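Local coordinates for extracellular solute-binding protein, family 1 (Bifidobacterium longum subsp. infantis ATCC 15697, PDB 3QUF), which probably binds a solute, perhaps a sugar, outside the cell and delivers it to an ABC transporter for uptake, at residues Ser175-Gly188 with Gln252-Ser264. Sequence-based numbering, arbitrary orientation.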
ATOM      1  N   SER A 175      27.206 -15.365  -3.035  1.00 45.24           N
ATOM      2  CA  SER A 175      25.802 -15.316  -2.707  1.00 43.23           C
ATOM      3  C   SER A 175      25.311 -14.050  -3.363  1.00 40.45           C
ATOM      4  O   SER A 175      26.111 -13.215  -3.775  1.00 39.94           O
ATOM      5  CB  SER A 175      25.621 -15.229  -1.193  1.00 43.48           C
ATOM      6  OG  SER A 175      24.643 -16.137  -0.743  1.00 45.20           O
ATOM      7  N   THR A 176      24.001 -13.913  -3.462  1.00 37.57           N
ATOM      8  CA  THR A 176      23.380 -12.747  -4.078  1.00 35.35           C
ATOM      9  C   THR A 176      22.743 -11.941  -2.958  1.00 32.71           C
ATOM     10  O   THR A 176      21.970 -12.492  -2.186  1.00 30.10           O
ATOM     11  CB  THR A 176      22.333 -13.213  -5.085  1.00 35.73           C
ATOM     12  OG1 THR A 176      22.996 -14.010  -6.092  1.00 39.15           O
ATOM     13  CG2 THR A 176      21.630 -12.054  -5.727  1.00 35.00           C
ATOM     14  N   ALA A 177      23.085 -10.650  -2.869  1.00 30.16           N
ATOM     15  CA  ALA A 177      22.627  -9.837  -1.748  1.00 28.29           C
ATOM     16  C   ALA A 177      21.135  -9.581  -1.823  1.00 26.45           C
ATOM     17  O   ALA A 177      20.427  -9.722  -0.824  1.00 26.52           O
ATOM     18  CB  ALA A 177      23.400  -8.504  -1.692  1.00 27.72           C
ATOM     19  N   PHE A 178      20.660  -9.186  -3.002  1.00 25.89           N
ATOM     20  CA  PHE A 178      19.310  -8.665  -3.151  1.00 24.92           C
ATOM     21  C   PHE A 178      18.818  -8.844  -4.578  1.00 25.83           C
ATOM     22  O   PHE A 178      19.563  -8.645  -5.557  1.00 25.68           O
ATOM     23  CB  PHE A 178      19.318  -7.177  -2.775  1.00 23.71           C
ATOM     24  CG  PHE A 178      17.993  -6.503  -2.942  1.00 21.75           C
ATOM     25  CD1 PHE A 178      16.865  -7.012  -2.307  1.00 22.85           C
ATOM     26  CD2 PHE A 178      17.860  -5.348  -3.708  1.00 24.30           C
ATOM     27  CE1 PHE A 178      15.628  -6.382  -2.449  1.00 22.20           C
ATOM     28  CE2 PHE A 178      16.645  -4.713  -3.850  1.00 24.34           C
ATOM     29  CZ  PHE A 178      15.518  -5.231  -3.218  1.00 22.36           C
ATOM     30  N   LEU A 179      17.562  -9.266  -4.686  1.00 25.34           N
ATOM     31  CA  LEU A 179      16.871  -9.279  -5.940  1.00 26.29           C
ATOM     32  C   LEU A 179      15.508  -8.675  -5.706  1.00 25.78           C
ATOM     33  O   LEU A 179      14.947  -8.776  -4.594  1.00 24.53           O
ATOM     34  CB  LEU A 179      16.697 -10.699  -6.459  1.00 27.52           C
ATOM     35  CG  LEU A 179      17.916 -11.479  -6.859  1.00 28.64           C
ATOM     36  CD1 LEU A 179      17.421 -12.871  -7.255  1.00 30.97           C
ATOM     37  CD2 LEU A 179      18.676 -10.802  -8.006  1.00 29.11           C
ATOM     38  N   GLU A 180      14.961  -8.067  -6.748  1.00 26.40           N
ATOM     39  CA  GLU A 180      13.636  -7.473  -6.653  1.00 28.20           C
ATOM     40  C   GLU A 180      12.841  -7.593  -7.935  1.00 28.74           C
ATOM     41  O   GLU A 180      13.406  -7.615  -9.010  1.00 28.37           O
ATOM     42  CB  GLU A 180      13.782  -6.028  -6.277  1.00 27.57           C
ATOM     43  CG  GLU A 180      12.499  -5.367  -5.841  1.00 29.80           C
ATOM     44  CD  GLU A 180      12.748  -4.044  -5.103  1.00 29.16           C
ATOM     45  OE1 GLU A 180      13.777  -3.388  -5.366  1.00 32.19           O
ATOM     46  OE2 GLU A 180      11.907  -3.688  -4.288  1.00 30.11           O
ATOM     47  N   ASP A 181      11.541  -7.738  -7.781  1.00 30.91           N
ATOM     48  CA  ASP A 181      10.609  -7.743  -8.904  1.00 33.73           C
ATOM     49  C   ASP A 181      10.390  -6.279  -9.368  1.00 33.67           C
ATOM     50  O   ASP A 181       9.761  -5.533  -8.670  1.00 33.52           O
ATOM     51  CB  ASP A 181       9.293  -8.374  -8.449  1.00 34.51           C
ATOM     52  CG  ASP A 181       8.211  -8.355  -9.517  1.00 38.47           C
ATOM     53  OD1 ASP A 181       8.539  -8.434 -10.740  1.00 42.71           O
ATOM     54  OD2 ASP A 181       7.020  -8.267  -9.124  1.00 41.24           O
ATOM     55  N   PHE A 182      11.001  -5.893 -10.493  1.00 35.62           N
ATOM     56  CA  PHE A 182      10.807  -4.560 -11.118  1.00 36.28           C
ATOM     57  C   PHE A 182       9.726  -4.529 -12.239  1.00 36.15           C
ATOM     58  O   PHE A 182       9.568  -3.498 -12.896  1.00 36.70           O
ATOM     59  CB  PHE A 182      12.112  -4.066 -11.743  1.00 37.44           C
ATOM     60  CG  PHE A 182      13.266  -4.063 -10.815  1.00 37.93           C
ATOM     61  CD1 PHE A 182      13.138  -3.522  -9.543  1.00 38.25           C
ATOM     62  CD2 PHE A 182      14.485  -4.556 -11.210  1.00 39.82           C
ATOM     63  CE1 PHE A 182      14.218  -3.507  -8.667  1.00 39.05           C
ATOM     64  CE2 PHE A 182      15.574  -4.551 -10.343  1.00 39.58           C
ATOM     65  CZ  PHE A 182      15.441  -4.026  -9.075  1.00 39.93           C
ATOM     66  N   ASN A 183       8.994  -5.627 -12.433  1.00 35.84           N
ATOM     67  CA  ASN A 183       8.190  -5.840 -13.660  1.00 35.27           C
ATOM     68  C   ASN A 183       6.784  -5.344 -13.603  1.00 33.36           C
ATOM     69  O   ASN A 183       6.252  -4.893 -14.609  1.00 31.57           O
ATOM     70  CB  ASN A 183       8.075  -7.349 -13.970  1.00 36.60           C
ATOM     71  CG  ASN A 183       9.346  -7.926 -14.457  1.00 39.15           C
ATOM     72  OD1 ASN A 183      10.319  -7.199 -14.687  1.00 43.03           O
ATOM     73  ND2 ASN A 183       9.368  -9.242 -14.633  1.00 44.08           N
ATOM     74  N   THR A 184       6.181  -5.467 -12.420  1.00 31.07           N
ATOM     75  CA  THR A 184       4.744  -5.334 -12.215  0.50 30.44           C
ATOM     76  C   THR A 184       4.346  -4.066 -11.472  1.00 28.65           C
ATOM     77  O   THR A 184       3.189  -3.661 -11.501  1.00 28.39           O
ATOM     78  CB  THR A 184       4.245  -6.482 -11.335  0.50 31.02           C
ATOM     79  OG1 THR A 184       5.135  -6.627 -10.215  0.50 29.61           O
ATOM     80  CG2 THR A 184       4.199  -7.781 -12.138  0.50 33.48           C
ATOM     81  N   GLN A 185       5.303  -3.463 -10.778  1.00 26.41           N
ATOM     82  CA  GLN A 185       5.026  -2.278 -10.003  1.00 24.64           C
ATOM     83  C   GLN A 185       6.304  -1.515  -9.733  1.00 22.61           C
ATOM     84  O   GLN A 185       7.413  -2.037  -9.932  1.00 21.27           O
ATOM     85  CB  GLN A 185       4.356  -2.674  -8.683  1.00 25.23           C
ATOM     86  CG  GLN A 185       5.199  -3.627  -7.893  1.00 29.70           C
ATOM     87  CD  GLN A 185       4.557  -4.092  -6.596  1.00 35.19           C
ATOM     88  OE1 GLN A 185       3.432  -3.709  -6.254  1.00 38.94           O
ATOM     89  NE2 GLN A 185       5.282  -4.914  -5.868  1.00 37.65           N
ATOM     90  N   ILE A 186       6.143  -0.290  -9.270  1.00 20.57           N
ATOM     91  CA  ILE A 186       7.270   0.514  -8.784  1.00 21.00           C
ATOM     92  C   ILE A 186       7.967  -0.350  -7.723  1.00 19.96           C
ATOM     93  O   ILE A 186       7.299  -0.988  -6.907  1.00 19.49           O
ATOM     94  CB  ILE A 186       6.731   1.819  -8.174  1.00 21.65           C
ATOM     95  CG1 ILE A 186       6.009   2.608  -9.284  1.00 25.17           C
ATOM     96  CG2 ILE A 186       7.822   2.654  -7.543  1.00 23.66           C
ATOM     97  CD1 ILE A 186       6.925   3.023 -10.370  1.00 23.09           C
ATOM     98  N   ALA A 187       9.303  -0.338  -7.715  1.00 17.90           N
ATOM     99  CA  ALA A 187      10.072  -1.146  -6.784  1.00 17.95           C
ATOM    100  C   ALA A 187       9.743  -0.798  -5.344  1.00 16.26           C
ATOM    101  O   ALA A 187       9.739   0.376  -4.951  1.00 16.20           O
ATOM    102  CB  ALA A 187      11.595  -0.977  -7.019  1.00 18.19           C
ATOM    103  N   GLY A 188       9.497  -1.826  -4.550  1.00 14.95           N
ATOM    104  CA  GLY A 188       9.235  -1.635  -3.122  1.00 14.73           C
ATOM    105  C   GLY A 188      10.425  -1.025  -2.371  1.00 15.08           C
ATOM    106  O   GLY A 188      10.247  -0.206  -1.478  1.00 14.62           O
ATOM    107  N   GLN A 252      11.771 -17.925  -4.943  1.00 28.94           N
ATOM    108  CA  GLN A 252      12.469 -19.191  -5.133  1.00 31.20           C
ATOM    109  C   GLN A 252      13.949 -19.074  -4.796  1.00 30.67           C
ATOM    110  O   GLN A 252      14.486 -19.947  -4.141  1.00 31.35           O
ATOM    111  CB  GLN A 252      12.251 -19.676  -6.560  1.00 32.89           C
ATOM    112  CG  GLN A 252      10.930 -20.393  -6.720  1.00 38.49           C
ATOM    113  CD  GLN A 252      11.013 -21.859  -6.243  1.00 44.13           C
ATOM    114  OE1 GLN A 252      12.101 -22.406  -6.076  1.00 47.89           O
ATOM    115  NE2 GLN A 252       9.859 -22.473  -5.994  1.00 48.55           N
ATOM    116  N   GLU A 253      14.617 -17.995  -5.210  1.00 29.94           N
ATOM    117  CA  GLU A 253      16.016 -17.807  -4.827  1.00 30.24           C
ATOM    118  C   GLU A 253      16.200 -17.673  -3.312  1.00 29.06           C
ATOM    119  O   GLU A 253      17.186 -18.141  -2.755  1.00 29.22           O
ATOM    120  CB  GLU A 253      16.628 -16.590  -5.528  1.00 31.46           C
ATOM    121  CG  GLU A 253      16.857 -16.778  -7.018  1.00 34.91           C
ATOM    122  CD  GLU A 253      17.733 -17.964  -7.298  1.00 40.16           C
ATOM    123  OE1 GLU A 253      18.917 -17.915  -6.900  1.00 43.48           O
ATOM    124  OE2 GLU A 253      17.226 -18.955  -7.875  1.00 45.14           O
ATOM    125  N   PHE A 254      15.259 -17.000  -2.647  1.00 27.21           N
ATOM    126  CA  PHE A 254      15.334 -16.843  -1.192  1.00 26.82           C
ATOM    127  C   PHE A 254      15.201 -18.204  -0.461  1.00 27.71           C
ATOM    128  O   PHE A 254      16.038 -18.566   0.370  1.00 27.52           O
ATOM    129  CB  PHE A 254      14.282 -15.839  -0.729  1.00 25.26           C
ATOM    130  CG  PHE A 254      14.443 -15.406   0.686  1.00 24.35           C
ATOM    131  CD1 PHE A 254      15.395 -14.463   1.032  1.00 23.23           C
ATOM    132  CD2 PHE A 254      13.656 -15.959   1.678  1.00 26.89           C
ATOM    133  CE1 PHE A 254      15.558 -14.056   2.344  1.00 25.88           C
ATOM    134  CE2 PHE A 254      13.810 -15.572   2.993  1.00 26.01           C
ATOM    135  CZ  PHE A 254      14.742 -14.613   3.327  1.00 26.36           C
ATOM    136  N   VAL A 255      14.138 -18.925  -0.791  1.00 28.90           N
ATOM    137  CA  VAL A 255      13.852 -20.235  -0.218  1.00 30.44           C
ATOM    138  C   VAL A 255      14.990 -21.261  -0.484  1.00 32.13           C
ATOM    139  O   VAL A 255      15.277 -22.131   0.355  1.00 33.67           O
ATOM    140  CB  VAL A 255      12.436 -20.702  -0.696  1.00 29.63           C
ATOM    141  CG1 VAL A 255      12.227 -22.146  -0.454  1.00 34.61           C
ATOM    142  CG2 VAL A 255      11.365 -19.889   0.038  1.00 29.06           C
ATOM    143  N   SER A 256      15.708 -21.100  -1.599  1.00 32.88           N
ATOM    144  CA  SER A 256      16.840 -21.965  -1.925  1.00 34.28           C
ATOM    145  C   SER A 256      18.138 -21.641  -1.175  1.00 34.02           C
ATOM    146  O   SER A 256      19.129 -22.365  -1.312  1.00 33.95           O
ATOM    147  CB  SER A 256      17.119 -21.911  -3.432  1.00 35.61           C
ATOM    148  OG  SER A 256      15.994 -22.358  -4.155  1.00 37.49           O
ATOM    149  N   GLY A 257      18.153 -20.558  -0.401  1.00 32.49           N
ATOM    150  CA  GLY A 257      19.322 -20.208   0.392  1.00 32.84           C
ATOM    151  C   GLY A 257      20.349 -19.428  -0.379  1.00 33.46           C
ATOM    152  O   GLY A 257      21.489 -19.295   0.066  1.00 34.46           O
ATOM    153  N   ASN A 258      19.951 -18.876  -1.528  1.00 32.81           N
ATOM    154  CA  ASN A 258      20.884 -18.192  -2.406  1.00 33.62           C
ATOM    155  C   ASN A 258      20.839 -16.678  -2.293  1.00 31.06           C
ATOM    156  O   ASN A 258      21.672 -16.016  -2.897  1.00 32.26           O
ATOM    157  CB  ASN A 258      20.614 -18.562  -3.867  1.00 34.50           C
ATOM    158  CG  ASN A 258      20.923 -19.984  -4.163  1.00 37.96           C
ATOM    159  OD1 ASN A 258      21.770 -20.590  -3.507  1.00 39.98           O
ATOM    160  ND2 ASN A 258      20.237 -20.543  -5.159  1.00 42.65           N
ATOM    161  N   LEU A 259      19.908 -16.155  -1.497  1.00 30.30           N
ATOM    162  CA  LEU A 259      19.550 -14.729  -1.522  1.00 27.58           C
ATOM    163  C   LEU A 259      19.524 -14.108  -0.126  1.00 26.40           C
ATOM    164  O   LEU A 259      18.789 -14.557   0.750  1.00 26.46           O
ATOM    165  CB  LEU A 259      18.181 -14.565  -2.186  1.00 27.11           C
ATOM    166  CG  LEU A 259      17.685 -13.131  -2.399  1.00 24.46           C
ATOM    167  CD1 LEU A 259      18.734 -12.383  -3.292  1.00 22.84           C
ATOM    168  CD2 LEU A 259      16.277 -13.072  -3.001  1.00 24.58           C
ATOM    169  N   GLY A 260      20.303 -13.045   0.060  1.00 25.76           N
ATOM    170  CA  GLY A 260      20.354 -12.363   1.348  1.00 24.41           C
ATOM    171  C   GLY A 260      19.047 -11.703   1.757  1.00 22.63           C
ATOM    172  O   GLY A 260      18.618 -11.807   2.920  1.00 21.63           O
ATOM    173  N   VAL A 261      18.416 -11.012   0.817  1.00 21.76           N
ATOM    174  CA  VAL A 261      17.304 -10.100   1.143  1.00 21.25           C
ATOM    175  C   VAL A 261      16.327 -10.082   0.006  1.00 20.51           C
ATOM    176  O   VAL A 261      16.739 -10.068  -1.183  1.00 20.06           O
ATOM    177  CB  VAL A 261      17.820  -8.666   1.284  1.00 20.87           C
ATOM    178  CG1 VAL A 261      16.634  -7.704   1.646  1.00 20.48           C
ATOM    179  CG2 VAL A 261      18.964  -8.585   2.285  1.00 22.29           C
HETATM  180  N   MSE A 262      15.039 -10.076   0.341  1.00 20.24           N
HETATM  181  CA  MSE A 262      13.966  -9.839  -0.633  1.00 20.13           C
HETATM  182  C   MSE A 262      12.921  -8.925  -0.022  1.00 19.72           C
HETATM  183  O   MSE A 262      12.787  -8.896   1.201  1.00 19.03           O
HETATM  184  CB  MSE A 262      13.319 -11.186  -1.001  1.00 21.69           C
HETATM  185  CG  MSE A 262      12.400 -11.745   0.063  1.00 23.09           C
HETATM  186 SE   MSE A 262      11.451 -13.372  -0.543  0.90 30.89          SE
HETATM  187  CE  MSE A 262      10.291 -12.665  -1.801  1.00 31.11           C
ATOM    188  N   ARG A 263      12.188  -8.209  -0.873  1.00 18.59           N
ATOM    189  CA  ARG A 263      11.025  -7.477  -0.447  1.00 18.51           C
ATOM    190  C   ARG A 263       9.845  -8.433  -0.489  1.00 19.81           C
ATOM    191  O   ARG A 263       9.574  -9.064  -1.508  1.00 20.69           O
ATOM    192  CB  ARG A 263      10.816  -6.276  -1.362  1.00 18.05           C
ATOM    193  CG  ARG A 263       9.671  -5.399  -0.996  1.00 19.49           C
ATOM    194  CD  ARG A 263       8.352  -5.833  -1.588  1.00 18.32           C
ATOM    195  NE  ARG A 263       7.302  -4.810  -1.444  1.00 19.64           N
ATOM    196  CZ  ARG A 263       6.079  -4.931  -1.917  1.00 19.84           C
ATOM    197  NH1 ARG A 263       5.719  -6.015  -2.604  1.00 22.20           N
ATOM    198  NH2 ARG A 263       5.212  -3.949  -1.734  1.00 19.58           N
ATOM    199  N   SER A 264       9.116  -8.530   0.610  1.00 20.05           N
ATOM    200  CA  SER A 264       7.894  -9.315   0.608  1.00 20.99           C
ATOM    201  C   SER A 264       6.916  -8.788   1.648  1.00 21.37           C
ATOM    202  O   SER A 264       6.978  -7.627   2.045  1.00 17.55           O
ATOM    203  CB  SER A 264       8.204 -10.792   0.826  1.00 24.34           C
ATOM    204  OG  SER A 264       7.038 -11.588   0.551  1.00 28.82           O
TER
HETATM  205  O   HOH W   1      22.989 -16.539  -5.649  1.00 41.70           O
HETATM  206  O   HOH W   2      12.593  -8.290  -3.598  1.00 24.50           O
HETATM  207  O   HOH W   3       2.943  -4.619  -3.248  1.00 34.62           O
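Thr176 pairs with Leu259 as a parallel bridge. Gly260 N donates to Thr176 O at 2.9 Å, and Thr176 N to Asn258 O at 3.2 Å, both nearly straight. A water also joins Thr176 OG1 to Asn258 O, and Lys241 bonds the same hydroxyl. At the next bridge, Phe178 with Val261, past the corner at Gly260, the bond from Val261 N to Ala177 O (2.9 Å) is weak, with 116° at the hydrogen. Beyond it, one water donates to Leu179 O and accepts from Arg263 N. Another links Gln185 OE1 to Arg263 NH2. The Gln185 amide stands almost perpendicular to the guanidinium (87°), while Arg263 NE bonds Asn296.

The Phe178 ring lies beside the second strand with CG anti to the backbone N (chi1 178°). Its edge, at CD1, meets Val261 O at 3.3 Å. CD1 also packs against Val261 CG1 at 4.0 Å. Val261 O is buried with no hydrogen-bond partner; the ring edge and a CA-H...O contact from Phe178 CA at 3.5 Å face it. Cutting Phe178 back to an alanine is likely to open a gap beside Val261 and leave its carbonyl less covered. On the other face of the sheet, Leu259 CD1 touches Thr176 CG2 and lies 3.8 Å from Leu179 CG. Leu179 CD1 reaches on to Glu253 CG of helix 247-255, which ends in a Schellman motif at Gly257.

Strand 259-264 also pairs antiparallel with strand 135-144. Strand 176-178 thus adds a short parallel edge to the mixed sheet, as expected of alpha/beta family 1 solute-binding proteins.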